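Local coordinates for penicillin-binding protein 2B (Streptococcus pneumoniae, PDB 2WAD) that is thought to form the peptide cross-links of peripheral cell-wall peptidoglycan as a transpeptidase of the elongasome, and binds penicillin, at residues A[103-107]-A[193-197]; A[116-120]-A[161-167]; A[485-491]-A[526-531]; A[538-543]-A[568-574]. All coordinates share one frame. Residues are numbered along the deposited sequence.

Loop closure at two scales, within two separate parts of one chain, is the principle illustrated here. Contact 1 opens first, at 103-107, and closes at 193-197. The whole of contact 2, helix segment 116-120 against loop 161-167, falls within that span, so a shorter loop is pinned inside a longer one; both belong to the dimerisation-family region. Contacts 3 and 4 follow in series in the transpeptidase domain, their centres more than 50 Å from those of the first pair. Contact 3 ties loop 485-491 to helix 525-536, and strand 540-542, next in the chain, pairs with 570-573 in contact 4. Gln-530 and Arg-541 join these two contacts directly.

Contact 1 (A[103-107]-A[193-197]); sequences YVSIS and ATDPL
Two loops can be joined through one residue's backbone without forming a sheet, and this loop-to-loop junction in the dimerisation-family region is such a case. Neither segment is a regular strand, although Val-104 to Ile-106 (phi/psi -126/169, -114/128, -125/98) and Thr-194 (-142/170) are extended. The chains run roughly crosswise, with CA atoms closest at Ser-105 and Asp-195 (5.6 Å) and at Ile-106 and Thr-194 (6.0 Å). Ser-105 O accepts two hydrogen bonds, from Asp-195 N at 3.1 Å and from Thr-194 OG1 at 3.0 Å. On the same side of Ser-105 a water bridges the segments, accepting from Ser-105 N (2.7 Å) and donating to Asp-195 O (3.0 Å), so that both backbone polar groups of Ser-105 are used.

Among the side chains, Thr-194 takes the t rotamer, which brings OG1 within 3.2 Å of Val-104 CB and 3.6 Å of Ile-106 CD1. Val-104 CG1 meets Leu-197 CD2 at 4.2 Å. Behind the junction, Ile-106 packs on Tyr-176 and Leu-177 of helix 169-182, while Leu-197 touches Val-202 of helix 199-208, so the two loops are held between these helices. Asp-195, with chi1 m, directs its carboxylate at Ser-107. Its OD2 receives a weak bond from Ser-107 N (3.3 Å) and a shorter one from Ser-107 OG (2.8 Å), whose p rotamer brings the hydroxyl to the same oxygen.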
loop_
_atom_site.group_PDB
_atom_site.type_symbol
_atom_site.label_atom_id
_atom_site.label_comp_id
_atom_site.label_asym_id
_atom_site.label_seq_id
_atom_site.Cartn_x
_atom_site.Cartn_y
_atom_site.Cartn_z
ATOM N N TYR A 103 -24.051 22.432 30.316
ATOM C CA TYR A 103 -22.630 22.284 30.621
ATOM C C TYR A 103 -21.724 22.226 29.388
ATOM O O TYR A 103 -20.520 22.409 29.507
ATOM C CB TYR A 103 -22.379 21.120 31.600
ATOM C CG TYR A 103 -23.111 21.295 32.929
ATOM C CD1 TYR A 103 -22.678 22.245 33.852
ATOM C CD2 TYR A 103 -24.234 20.542 33.256
ATOM C CE1 TYR A 103 -23.331 22.433 35.053
ATOM C CE2 TYR A 103 -24.903 20.737 34.465
ATOM C CZ TYR A 103 -24.430 21.672 35.365
ATOM O OH TYR A 103 -25.044 21.928 36.572
ATOM N N VAL A 104 -22.293 21.999 28.208
ATOM C CA VAL A 104 -21.486 21.848 27.013
ATOM C C VAL A 104 -21.981 22.821 25.955
ATOM O O VAL A 104 -23.065 23.410 26.080
ATOM C CB VAL A 104 -21.554 20.414 26.403
ATOM C CG1 VAL A 104 -21.120 19.348 27.408
ATOM C CG2 VAL A 104 -22.954 20.122 25.842
ATOM N N SER A 105 -21.170 22.937 24.907
ATOM C CA SER A 105 -21.431 23.790 23.755
ATOM C C SER A 105 -21.659 22.945 22.508
ATOM O O SER A 105 -20.844 22.087 22.156
ATOM C CB SER A 105 -20.240 24.722 23.500
ATOM O OG SER A 105 -20.460 25.979 24.102
ATOM N N ILE A 106 -22.771 23.234 21.843
ATOM C CA ILE A 106 -23.152 22.612 20.581
ATOM C C ILE A 106 -23.382 23.748 19.590
ATOM O O ILE A 106 -24.445 24.369 19.575
ATOM C CB ILE A 106 -24.453 21.782 20.730
ATOM C CG1 ILE A 106 -24.250 20.604 21.692
ATOM C CG2 ILE A 106 -24.981 21.309 19.383
ATOM C CD1 ILE A 106 -22.996 19.788 21.447
ATOM N N SER A 107 -22.379 24.040 18.772
ATOM C CA SER A 107 -22.493 25.166 17.853
ATOM C C SER A 107 -22.876 24.701 16.451
ATOM O O SER A 107 -23.750 25.283 15.808
ATOM C CB SER A 107 -21.232 26.044 17.855
ATOM O OG SER A 107 -20.048 25.275 17.712
ATOM N N ALA A 193 -20.238 13.390 21.534
ATOM C CA ALA A 193 -19.481 14.436 20.860
ATOM C C ALA A 193 -20.014 15.844 21.114
ATOM O O ALA A 193 -21.207 16.129 20.983
ATOM C CB ALA A 193 -19.361 14.143 19.371
ATOM N N THR A 194 -19.103 16.726 21.501
ATOM C CA THR A 194 -19.448 18.102 21.814
ATOM C C THR A 194 -18.299 18.966 21.302
ATOM O O THR A 194 -17.273 18.423 20.915
ATOM C CB THR A 194 -19.607 18.272 23.342
ATOM O OG1 THR A 194 -20.174 19.553 23.621
ATOM C CG2 THR A 194 -18.262 18.156 24.039
ATOM N N ASP A 195 -18.467 20.287 21.279
ATOM C CA ASP A 195 -17.325 21.182 21.064
ATOM C C ASP A 195 -16.301 20.942 22.164
ATOM O O ASP A 195 -16.663 20.742 23.320
ATOM C CB ASP A 195 -17.747 22.654 21.097
ATOM C CG ASP A 195 -18.767 22.994 20.028
ATOM O OD1 ASP A 195 -18.915 22.206 19.071
ATOM O OD2 ASP A 195 -19.422 24.051 20.139
ATOM N N PRO A 196 -15.013 20.998 21.807
ATOM C CA PRO A 196 -13.924 20.669 22.725
ATOM C C PRO A 196 -14.132 21.251 24.131
ATOM O O PRO A 196 -14.616 22.380 24.275
ATOM C CB PRO A 196 -12.707 21.320 22.056
ATOM C CG PRO A 196 -13.089 21.483 20.619
ATOM C CD PRO A 196 -14.547 21.759 20.634
ATOM N N LEU A 197 -13.772 20.475 25.151
ATOM C CA LEU A 197 -13.927 20.889 26.546
ATOM C C LEU A 197 -12.582 21.239 27.182
ATOM O O LEU A 197 -11.707 20.379 27.319
ATOM C CB LEU A 197 -14.579 19.769 27.371
ATOM C CG LEU A 197 -15.971 19.228 27.033
ATOM C CD1 LEU A 197 -16.177 17.860 27.671
ATOM C CD2 LEU A 197 -17.023 20.212 27.495
HETATM O O HOH W 1 -18.508 22.363 25.008
#

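Contact 2 (A[116-120]-A[161-167]); sequences LADYY and PTSQLNY. Unlike the reference sequence in segment 161-167: Pro-161 (reference Gln).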
loop_
_atom_site.group_PDB
_atom_site.type_symbol
_atom_site.label_atom_id
_atom_site.label_comp_id
_atom_site.label_asym_id
_atom_site.label_seq_id
_atom_site.Cartn_x
_atom_site.Cartn_y
_atom_site.Cartn_z
ATOM N N LEU A 116 -34.425 13.671 13.304
ATOM C CA LEU A 116 -35.542 14.577 13.566
ATOM C C LEU A 116 -36.867 13.845 13.822
ATOM O O LEU A 116 -37.714 14.316 14.573
ATOM C CB LEU A 116 -35.683 15.601 12.440
ATOM C CG LEU A 116 -34.657 16.739 12.398
ATOM C CD1 LEU A 116 -34.503 17.280 10.977
ATOM C CD2 LEU A 116 -35.093 17.843 13.357
ATOM N N ALA A 117 -37.042 12.683 13.204
ATOM C CA ALA A 117 -38.270 11.909 13.371
ATOM C C ALA A 117 -38.242 11.142 14.692
ATOM O O ALA A 117 -39.267 10.993 15.360
ATOM C CB ALA A 117 -38.459 10.961 12.204
ATOM N N ASP A 118 -37.051 10.671 15.049
ATOM C CA ASP A 118 -36.793 10.039 16.335
ATOM C C ASP A 118 -37.124 10.954 17.506
ATOM O O ASP A 118 -37.931 10.595 18.367
ATOM C CB ASP A 118 -35.340 9.582 16.414
ATOM C CG ASP A 118 -35.120 8.241 15.745
ATOM O OD1 ASP A 118 -36.109 7.583 15.366
ATOM O OD2 ASP A 118 -33.950 7.837 15.621
ATOM N N TYR A 119 -36.514 12.139 17.526
ATOM C CA TYR A 119 -36.794 13.133 18.563
ATOM C C TYR A 119 -38.278 13.461 18.632
ATOM O O TYR A 119 -38.861 13.580 19.710
ATOM C CB TYR A 119 -36.000 14.414 18.292
ATOM C CG TYR A 119 -36.263 15.504 19.303
ATOM C CD1 TYR A 119 -35.568 15.544 20.504
ATOM C CD2 TYR A 119 -37.203 16.495 19.060
ATOM C CE1 TYR A 119 -35.803 16.538 21.436
ATOM C CE2 TYR A 119 -37.432 17.501 19.978
ATOM C CZ TYR A 119 -36.733 17.511 21.165
ATOM O OH TYR A 119 -36.953 18.496 22.098
ATOM N N TYR A 120 -38.896 13.608 17.467
ATOM C CA TYR A 120 -40.302 14.000 17.396
ATOM C C TYR A 120 -41.217 12.928 17.988
ATOM O O TYR A 120 -42.194 13.236 18.680
ATOM C CB TYR A 120 -40.678 14.309 15.941
ATOM C CG TYR A 120 -42.145 14.599 15.736
ATOM C CD1 TYR A 120 -42.713 15.771 16.216
ATOM C CD2 TYR A 120 -42.965 13.697 15.063
ATOM C CE1 TYR A 120 -44.058 16.037 16.044
ATOM C CE2 TYR A 120 -44.320 13.954 14.888
ATOM C CZ TYR A 120 -44.852 15.123 15.375
ATOM O OH TYR A 120 -46.189 15.376 15.199
ATOM N N PRO A 161 -43.810 11.136 9.143
ATOM C CA PRO A 161 -43.788 12.535 9.552
ATOM C C PRO A 161 -42.956 13.404 8.620
ATOM O O PRO A 161 -41.838 13.041 8.243
ATOM C CB PRO A 161 -43.151 12.484 10.945
ATOM C CG PRO A 161 -42.374 11.187 10.987
ATOM C CD PRO A 161 -42.683 10.396 9.733
ATOM N N THR A 162 -43.519 14.548 8.254
ATOM C CA THR A 162 -42.843 15.506 7.389
ATOM C C THR A 162 -41.693 16.190 8.125
ATOM O O THR A 162 -41.932 17.089 8.928
ATOM C CB THR A 162 -43.834 16.590 6.949
ATOM O OG1 THR A 162 -44.821 16.752 7.981
ATOM C CG2 THR A 162 -44.527 16.192 5.647
ATOM N N SER A 163 -40.460 15.776 7.841
ATOM C CA SER A 163 -39.271 16.318 8.502
ATOM C C SER A 163 -38.993 17.809 8.282
ATOM O O SER A 163 -37.891 18.283 8.556
ATOM C CB SER A 163 -38.037 15.493 8.136
ATOM O OG SER A 163 -38.041 14.257 8.826
ATOM N N GLN A 164 -39.991 18.536 7.785
ATOM C CA GLN A 164 -39.994 19.996 7.812
ATOM C C GLN A 164 -40.825 20.520 8.986
ATOM O O GLN A 164 -41.837 21.201 8.807
ATOM C CB GLN A 164 -40.487 20.566 6.484
ATOM C CG GLN A 164 -39.448 20.457 5.375
ATOM C CD GLN A 164 -39.111 19.017 5.021
ATOM O OE1 GLN A 164 -39.930 18.116 5.207
ATOM N NE2 GLN A 164 -37.898 18.793 4.507
ATOM N N LEU A 165 -40.375 20.164 10.186
ATOM C CA LEU A 165 -40.933 20.645 11.450
ATOM C C LEU A 165 -40.213 21.946 11.806
ATOM O O LEU A 165 -39.220 22.299 11.173
ATOM C CB LEU A 165 -40.696 19.599 12.552
ATOM C CG LEU A 165 -40.883 18.102 12.251
ATOM C CD1 LEU A 165 -39.736 17.237 12.752
ATOM C CD2 LEU A 165 -42.195 17.565 12.787
ATOM N N ASN A 166 -40.688 22.657 12.822
ATOM C CA ASN A 166 -40.074 23.935 13.171
ATOM C C ASN A 166 -39.380 23.996 14.538
ATOM O O ASN A 166 -40.037 24.030 15.577
ATOM C CB ASN A 166 -41.091 25.063 13.026
ATOM C CG ASN A 166 -40.505 26.408 13.372
ATOM O OD1 ASN A 166 -39.403 26.747 12.940
ATOM N ND2 ASN A 166 -41.232 27.175 14.175
ATOM N N TYR A 167 -38.050 24.018 14.531
ATOM C CA TYR A 167 -37.258 23.917 15.759
ATOM C C TYR A 167 -36.335 25.123 15.952
ATOM O O TYR A 167 -35.460 25.370 15.123
ATOM C CB TYR A 167 -36.444 22.607 15.770
ATOM C CG TYR A 167 -37.279 21.376 16.063
ATOM C CD1 TYR A 167 -38.084 21.314 17.195
ATOM C CD2 TYR A 167 -37.269 20.280 15.209
ATOM C CE1 TYR A 167 -38.856 20.200 17.465
ATOM C CE2 TYR A 167 -38.048 19.156 15.471
ATOM C CZ TYR A 167 -38.840 19.127 16.598
ATOM O OH TYR A 167 -39.606 18.022 16.880
#
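A helix can hold a loop without a single hydrogen bond between the two segments, and here the contact is made mainly by aromatic and aliphatic side chains. The register is loose, with the closest CA pair, Leu-116 and Ser-163, 6.5 Å apart.

The aromatic interactions come from two neighbouring tyrosines of the helix, Tyr-119 and Tyr-120, both with chi1 t. Tyr-119 presents its edge to the face of Tyr-167 in an offset T-shaped pair, with centroids 5.6 Å apart and planes at 85°. Tyr-120 instead offers a face: Leu-165 CD2 sits 4.1 Å from its ring centroid, only 17° off the normal, as a CH-pi contact. The hydroxyl of Tyr-167 reaches the gap between the two rings, its OH 3.6 Å from Tyr-119 CD2 and 3.9 Å from Tyr-120 CD1, near the plane of each.

Aliphatic contacts extend the surface one turn back. Leu-116 CD2 meets Tyr-167 CD2 at 3.8 Å, and Leu-116 CB lies 4.4 Å from Leu-165 CD1. Ala-117 CB and Tyr-120 CD2 approach Pro-161 through its CG (4.1 Å) and CB (4.3 Å), respectively.

The loop connects helix 150-159 to helix 169-182, so the contact draws this connection against helix 113-121. Helix 169-182 backs the aromatic pair: both Tyr-119 and Tyr-167 pack on its Ile-175, and Tyr-119 OH is hydrogen-bonded to its Glu-174.

Contact 3 (A[485-491]-A[526-531]); sequences YGLGSAT and MQLAQY. Unlike the reference sequence in segment 485-491: Ser-489 (reference Thr).
At the apolar centre, Leu-487 and two tyrosines interlock. Tyr-531 (chi1 150°) turns its ring edge to the face of Tyr-485 (chi1 m) in an offset T-shaped pair, centroids 5.3 Å apart and planes at 89°. Over a face of Tyr-531 lies Leu-487 (m, t), with CD1 3.9 Å from the ring centroid; its CD2 meets Leu-528 CD2 at 3.8 Å and Tyr-531 CB at 3.6 Å.

Around this centre the loop backbone presses on helix 526-531. CA atoms approach to 4.6 Å at Tyr-485 and Tyr-531 and to 5.4 Å at Gly-486 and Gln-527, and Tyr-485 O receives a CA-H...O contact from Tyr-531 CA at 3.1 Å. Gly-486 (88/8) closes the preceding helix with a Schellman motif; a side chain there would strike Gln-530 OE1.

Two glutamines form the polar edge. Gln-527 (m, t) sends NE2 to Ser-489 O at 2.9 Å, and Gln-530 (t, t) sends NE2 to Thr-491 O, also at 2.9 Å, so side-chain amides of the helix bond loop carbonyls; Gln-530 NE2 also bonds Leu-542 O. Thr-491 CG2 rests 3.6 Å from Gln-527 CG.

Helix 525-536 packs on strands 342-348 and 645-650 and on helix 389-398, the helix-on-sheet core of the penicillin-binding transpeptidase fold. Tyr-531 OH bonds Val-387 O, and its side chain lies about 9 Å from that of Ser-386, the inferred acyl-ester nucleophile.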
loop_
_atom_site.group_PDB
_atom_site.type_symbol
_atom_site.label_atom_id
_atom_site.label_comp_id
_atom_site.label_asym_id
_atom_site.label_seq_id
_atom_site.Cartn_x
_atom_site.Cartn_y
_atom_site.Cartn_z
ATOM N N TYR A 485 8.299 -13.098 -13.338
ATOM C CA TYR A 485 9.291 -12.257 -12.682
ATOM C C TYR A 485 8.598 -11.102 -12.007
ATOM O O TYR A 485 9.246 -10.221 -11.393
ATOM C CB TYR A 485 10.301 -11.721 -13.675
ATOM C CG TYR A 485 11.378 -12.689 -14.107
ATOM C CD1 TYR A 485 12.531 -12.860 -13.361
ATOM C CD2 TYR A 485 11.297 -13.332 -15.343
ATOM C CE1 TYR A 485 13.548 -13.743 -13.800
ATOM C CE2 TYR A 485 12.303 -14.172 -15.792
ATOM C CZ TYR A 485 13.433 -14.376 -15.025
ATOM O OH TYR A 485 14.428 -15.241 -15.480
ATOM N N GLY A 486 7.270 -11.119 -12.113
ATOM C CA GLY A 486 6.441 -10.073 -11.520
ATOM C C GLY A 486 6.231 -8.882 -12.431
ATOM O O GLY A 486 5.695 -7.840 -12.037
ATOM N N LEU A 487 6.671 -9.005 -13.671
ATOM C CA LEU A 487 6.474 -7.922 -14.634
ATOM C C LEU A 487 5.090 -8.084 -15.295
ATOM O O LEU A 487 4.926 -8.898 -16.199
ATOM C CB LEU A 487 7.591 -7.981 -15.690
ATOM C CG LEU A 487 9.032 -7.893 -15.144
ATOM C CD1 LEU A 487 10.076 -8.123 -16.204
ATOM C CD2 LEU A 487 9.248 -6.525 -14.482
ATOM N N GLY A 488 4.094 -7.322 -14.854
ATOM C CA GLY A 488 2.730 -7.443 -15.388
ATOM C C GLY A 488 1.833 -8.329 -14.535
ATOM O O GLY A 488 0.691 -8.562 -14.890
ATOM N N SER A 489 2.319 -8.800 -13.387
ATOM C CA SER A 489 1.480 -9.600 -12.493
ATOM C C SER A 489 1.548 -8.997 -11.100
ATOM O O SER A 489 2.476 -8.236 -10.818
ATOM C CB SER A 489 1.954 -11.066 -12.441
ATOM O OG SER A 489 3.332 -11.139 -12.115
ATOM N N ALA A 490 0.570 -9.339 -10.260
ATOM C CA ALA A 490 0.597 -9.021 -8.827
ATOM C C ALA A 490 1.913 -9.414 -8.187
ATOM O O ALA A 490 2.384 -10.538 -8.387
ATOM C CB ALA A 490 -0.560 -9.728 -8.084
ATOM N N THR A 491 2.460 -8.518 -7.363
ATOM C CA THR A 491 3.711 -8.777 -6.643
ATOM C C THR A 491 3.521 -9.559 -5.353
ATOM O O THR A 491 4.451 -10.239 -4.904
ATOM C CB THR A 491 4.499 -7.473 -6.325
ATOM O OG1 THR A 491 3.774 -6.668 -5.397
ATOM C CG2 THR A 491 4.737 -6.649 -7.562
ATOM N N MET A 526 7.925 -1.333 -7.926
ATOM C CA MET A 526 7.928 -2.528 -7.093
ATOM C C MET A 526 8.052 -3.795 -7.942
ATOM O O MET A 526 8.826 -4.701 -7.601
ATOM C CB MET A 526 6.701 -2.546 -6.158
ATOM C CG MET A 526 6.612 -3.715 -5.190
ATOM S SD MET A 526 7.924 -3.654 -3.930
ATOM C CE MET A 526 7.509 -2.112 -3.127
ATOM N N GLN A 527 7.319 -3.863 -9.052
ATOM C CA GLN A 527 7.426 -4.998 -9.991
ATOM C C GLN A 527 8.858 -5.140 -10.536
ATOM O O GLN A 527 9.389 -6.263 -10.672
ATOM C CB GLN A 527 6.427 -4.847 -11.151
ATOM C CG GLN A 527 4.928 -5.039 -10.767
ATOM C CD GLN A 527 3.988 -4.795 -11.932
ATOM O OE1 GLN A 527 4.020 -3.737 -12.536
ATOM N NE2 GLN A 527 3.140 -5.766 -12.251
ATOM N N LEU A 528 9.469 -4.003 -10.882
ATOM C CA LEU A 528 10.846 -4.030 -11.430
ATOM C C LEU A 528 11.877 -4.417 -10.362
ATOM O O LEU A 528 12.840 -5.091 -10.684
ATOM C CB LEU A 528 11.214 -2.700 -12.128
ATOM C CG LEU A 528 10.394 -2.463 -13.410
ATOM C CD1 LEU A 528 10.344 -0.966 -13.777
ATOM C CD2 LEU A 528 11.048 -3.221 -14.535
ATOM N N ALA A 529 11.660 -4.046 -9.092
ATOM C CA ALA A 529 12.496 -4.603 -8.032
ATOM C C ALA A 529 12.321 -6.110 -7.831
ATOM O O ALA A 529 13.290 -6.818 -7.581
ATOM C CB ALA A 529 12.314 -3.874 -6.705
ATOM N N GLN A 530 11.086 -6.599 -7.867
ATOM C CA GLN A 530 10.841 -8.027 -7.617
ATOM C C GLN A 530 11.491 -8.812 -8.755
ATOM O O GLN A 530 11.978 -9.910 -8.553
ATOM C CB GLN A 530 9.336 -8.354 -7.623
ATOM C CG GLN A 530 8.999 -9.841 -7.311
ATOM C CD GLN A 530 7.498 -10.044 -7.167
ATOM O OE1 GLN A 530 6.723 -9.644 -8.047
ATOM N NE2 GLN A 530 7.066 -10.578 -6.025
ATOM N N TYR A 531 11.493 -8.236 -9.952
ATOM C CA TYR A 531 12.074 -8.920 -11.109
ATOM C C TYR A 531 13.577 -9.133 -10.899
ATOM O O TYR A 531 14.080 -10.267 -10.958
ATOM C CB TYR A 531 11.726 -8.151 -12.396
ATOM C CG TYR A 531 12.721 -8.239 -13.544
ATOM C CD1 TYR A 531 13.020 -9.464 -14.133
ATOM C CD2 TYR A 531 13.303 -7.093 -14.090
ATOM C CE1 TYR A 531 13.885 -9.569 -15.194
ATOM C CE2 TYR A 531 14.183 -7.179 -15.172
ATOM C CZ TYR A 531 14.458 -8.427 -15.718
ATOM O OH TYR A 531 15.330 -8.570 -16.778
#

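Contact 4 (A[538-543]-A[568-574]); sequences NGVRLA and TKEINKV. Unlike the reference sequence in segment 538-543: Leu-542 (reference Val). Unlike the reference sequence in segment 568-574: Thr-568 (reference Pro), Lys-569 (reference Thr), Ile-571 (reference Met).
This two-stranded antiparallel ribbon of the transpeptidase domain is interrupted by a classic beta bulge. Strands 540-542 and 570-573 run at 154°, axes 4.9 Å apart. Val-540 faces Lys-573 and Leu-542 faces Glu-570 in non-hydrogen-bonded pairs, leaving Arg-541 opposite both Ile-571 (-99/-41) and Asn-572 (-168/171). Arg-541 O accepts from Ile-571 N at 3.0 Å, and Arg-541 N donates to Asn-572 O at 3.1 Å. Val-574 N to Gly-539 O (2.8 Å) and Ala-543 N to Lys-569 O (3.1 Å) extend the ladder. Gly-539 (97/-6) follows the Schellman end of helix 525-536 at Asn-538.

The side chains exploit the bulge. Ile-571 (m, t) points toward the partner strand, putting CD1 over a face of the Arg-541 guanidinium and 3.9 Å from Ala-543 CB. Val-540 (t) and Leu-542 (m, t) share the other face with Glu-570, whose CG lies 3.7 Å from both Val-540 CG1 and Leu-542 CD2; Val-540 CG2 is 4.0 Å from Lys-573 CG. Arg-541, t through chi1 to chi3, stretches beyond the ribbon, where NH2 bonds Gln-530 OE1 of helix 525-536. Its NH1 donates to Asn-572 OD1 at 3.0 Å, delivered by that residue's p rotamer.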
loop_
_atom_site.group_PDB
_atom_site.type_symbol
_atom_site.label_atom_id
_atom_site.label_comp_id
_atom_site.label_asym_id
_atom_site.label_seq_id
_atom_site.Cartn_x
_atom_site.Cartn_y
_atom_site.Cartn_z
ATOM N N ASN A 538 17.911 -16.684 -7.647
ATOM C CA ASN A 538 17.987 -17.865 -8.514
ATOM C C ASN A 538 16.676 -18.414 -9.052
ATOM O O ASN A 538 16.510 -19.628 -9.189
ATOM C CB ASN A 538 18.836 -18.954 -7.859
ATOM C CG ASN A 538 20.285 -18.499 -7.676
ATOM O OD1 ASN A 538 20.886 -17.940 -8.592
ATOM N ND2 ASN A 538 20.828 -18.688 -6.479
ATOM N N GLY A 539 15.748 -17.506 -9.343
ATOM C CA GLY A 539 14.503 -17.851 -10.034
ATOM C C GLY A 539 13.324 -18.068 -9.105
ATOM O O GLY A 539 12.207 -18.273 -9.545
ATOM N N VAL A 540 13.563 -18.048 -7.808
ATOM C CA VAL A 540 12.472 -18.135 -6.843
ATOM C C VAL A 540 11.964 -16.755 -6.422
ATOM O O VAL A 540 12.598 -16.005 -5.687
ATOM C CB VAL A 540 12.856 -18.945 -5.592
ATOM C CG1 VAL A 540 11.720 -18.887 -4.571
ATOM C CG2 VAL A 540 13.215 -20.385 -5.993
ATOM N N ARG A 541 10.779 -16.440 -6.917
ATOM C CA ARG A 541 10.224 -15.110 -6.769
ATOM C C ARG A 541 9.508 -15.006 -5.432
ATOM O O ARG A 541 8.744 -15.888 -5.065
ATOM C CB ARG A 541 9.231 -14.925 -7.892
ATOM C CG ARG A 541 8.516 -13.589 -7.910
ATOM C CD ARG A 541 7.655 -13.618 -9.162
ATOM N NE ARG A 541 6.674 -12.570 -9.057
ATOM C CZ ARG A 541 5.364 -12.741 -9.124
ATOM N NH1 ARG A 541 4.827 -13.921 -9.377
ATOM N NH2 ARG A 541 4.603 -11.672 -8.972
ATOM N N LEU A 542 9.784 -13.942 -4.693
ATOM C CA LEU A 542 9.327 -13.818 -3.319
ATOM C C LEU A 542 8.427 -12.597 -3.177
ATOM O O LEU A 542 8.682 -11.557 -3.780
ATOM C CB LEU A 542 10.531 -13.679 -2.392
ATOM C CG LEU A 542 11.547 -14.825 -2.247
ATOM C CD1 LEU A 542 12.502 -14.508 -1.077
ATOM C CD2 LEU A 542 10.876 -16.191 -2.017
ATOM N N ALA A 543 7.338 -12.735 -2.421
ATOM C CA ALA A 543 6.475 -11.599 -2.164
ATOM C C ALA A 543 7.256 -10.598 -1.323
ATOM O O ALA A 543 7.876 -10.968 -0.318
ATOM C CB ALA A 543 5.206 -12.028 -1.418
ATOM N N THR A 568 8.896 -15.983 4.973
ATOM C CA THR A 568 9.165 -15.726 3.570
ATOM C C THR A 568 8.151 -16.468 2.701
ATOM O O THR A 568 7.859 -17.627 2.965
ATOM C CB THR A 568 10.565 -16.210 3.222
ATOM O OG1 THR A 568 11.510 -15.367 3.884
ATOM C CG2 THR A 568 10.774 -16.149 1.722
ATOM N N LYS A 569 7.644 -15.831 1.653
ATOM C CA LYS A 569 6.596 -16.470 0.869
ATOM C C LYS A 569 6.996 -16.647 -0.585
ATOM O O LYS A 569 7.122 -15.668 -1.312
ATOM C CB LYS A 569 5.298 -15.664 0.962
ATOM C CG LYS A 569 4.059 -16.407 0.474
ATOM C CD LYS A 569 2.869 -15.460 0.360
ATOM C CE LYS A 569 2.563 -14.751 1.684
ATOM N NZ LYS A 569 1.497 -13.713 1.525
ATOM N N GLU A 570 7.197 -17.894 -0.999
ATOM C CA GLU A 570 7.546 -18.221 -2.374
ATOM C C GLU A 570 6.296 -18.243 -3.251
ATOM O O GLU A 570 5.306 -18.890 -2.893
ATOM C CB GLU A 570 8.254 -19.574 -2.450
ATOM C CG GLU A 570 9.525 -19.610 -1.659
ATOM C CD GLU A 570 9.353 -20.218 -0.283
ATOM O OE1 GLU A 570 8.211 -20.288 0.217
ATOM O OE2 GLU A 570 10.376 -20.634 0.294
ATOM N N ILE A 571 6.341 -17.532 -4.378
ATOM C CA ILE A 571 5.178 -17.376 -5.250
ATOM C C ILE A 571 5.217 -18.337 -6.445
ATOM O O ILE A 571 4.190 -18.897 -6.850
ATOM C CB ILE A 571 5.041 -15.922 -5.778
ATOM C CG1 ILE A 571 4.952 -14.931 -4.607
ATOM C CG2 ILE A 571 3.802 -15.765 -6.693
ATOM C CD1 ILE A 571 4.732 -13.474 -5.031
ATOM N N ASN A 572 6.407 -18.495 -7.016
ATOM C CA ASN A 572 6.653 -19.409 -8.128
ATOM C C ASN A 572 8.154 -19.549 -8.328
ATOM O O ASN A 572 8.933 -18.809 -7.722
ATOM C CB ASN A 572 6.020 -18.891 -9.419
ATOM C CG ASN A 572 6.568 -17.536 -9.842
ATOM O OD1 ASN A 572 6.234 -16.528 -9.238
ATOM N ND2 ASN A 572 7.390 -17.508 -10.888
ATOM N N LYS A 573 8.546 -20.496 -9.178
ATOM C CA LYS A 573 9.943 -20.656 -9.565
ATOM C C LYS A 573 9.984 -20.475 -11.064
ATOM O O LYS A 573 9.278 -21.196 -11.746
ATOM C CB LYS A 573 10.451 -22.064 -9.254
ATOM C CG LYS A 573 11.960 -22.166 -9.309
ATOM C CD LYS A 573 12.462 -23.601 -9.188
ATOM C CE LYS A 573 13.977 -23.642 -9.093
ATOM N NZ LYS A 573 14.561 -22.845 -10.199
ATOM N N VAL A 574 10.798 -19.543 -11.567
ATOM C CA VAL A 574 10.945 -19.341 -13.007
ATOM C C VAL A 574 11.391 -20.642 -13.687
ATOM O O VAL A 574 12.316 -21.310 -13.227
ATOM C CB VAL A 574 11.956 -18.191 -13.342
ATOM C CG1 VAL A 574 12.098 -18.011 -14.886
ATOM C CG2 VAL A 574 11.537 -16.858 -12.634
HETATM O O HOH W 2 14.472 -20.904 -11.697
HETATM O O HOH W 3 8.169 -13.013 1.214
#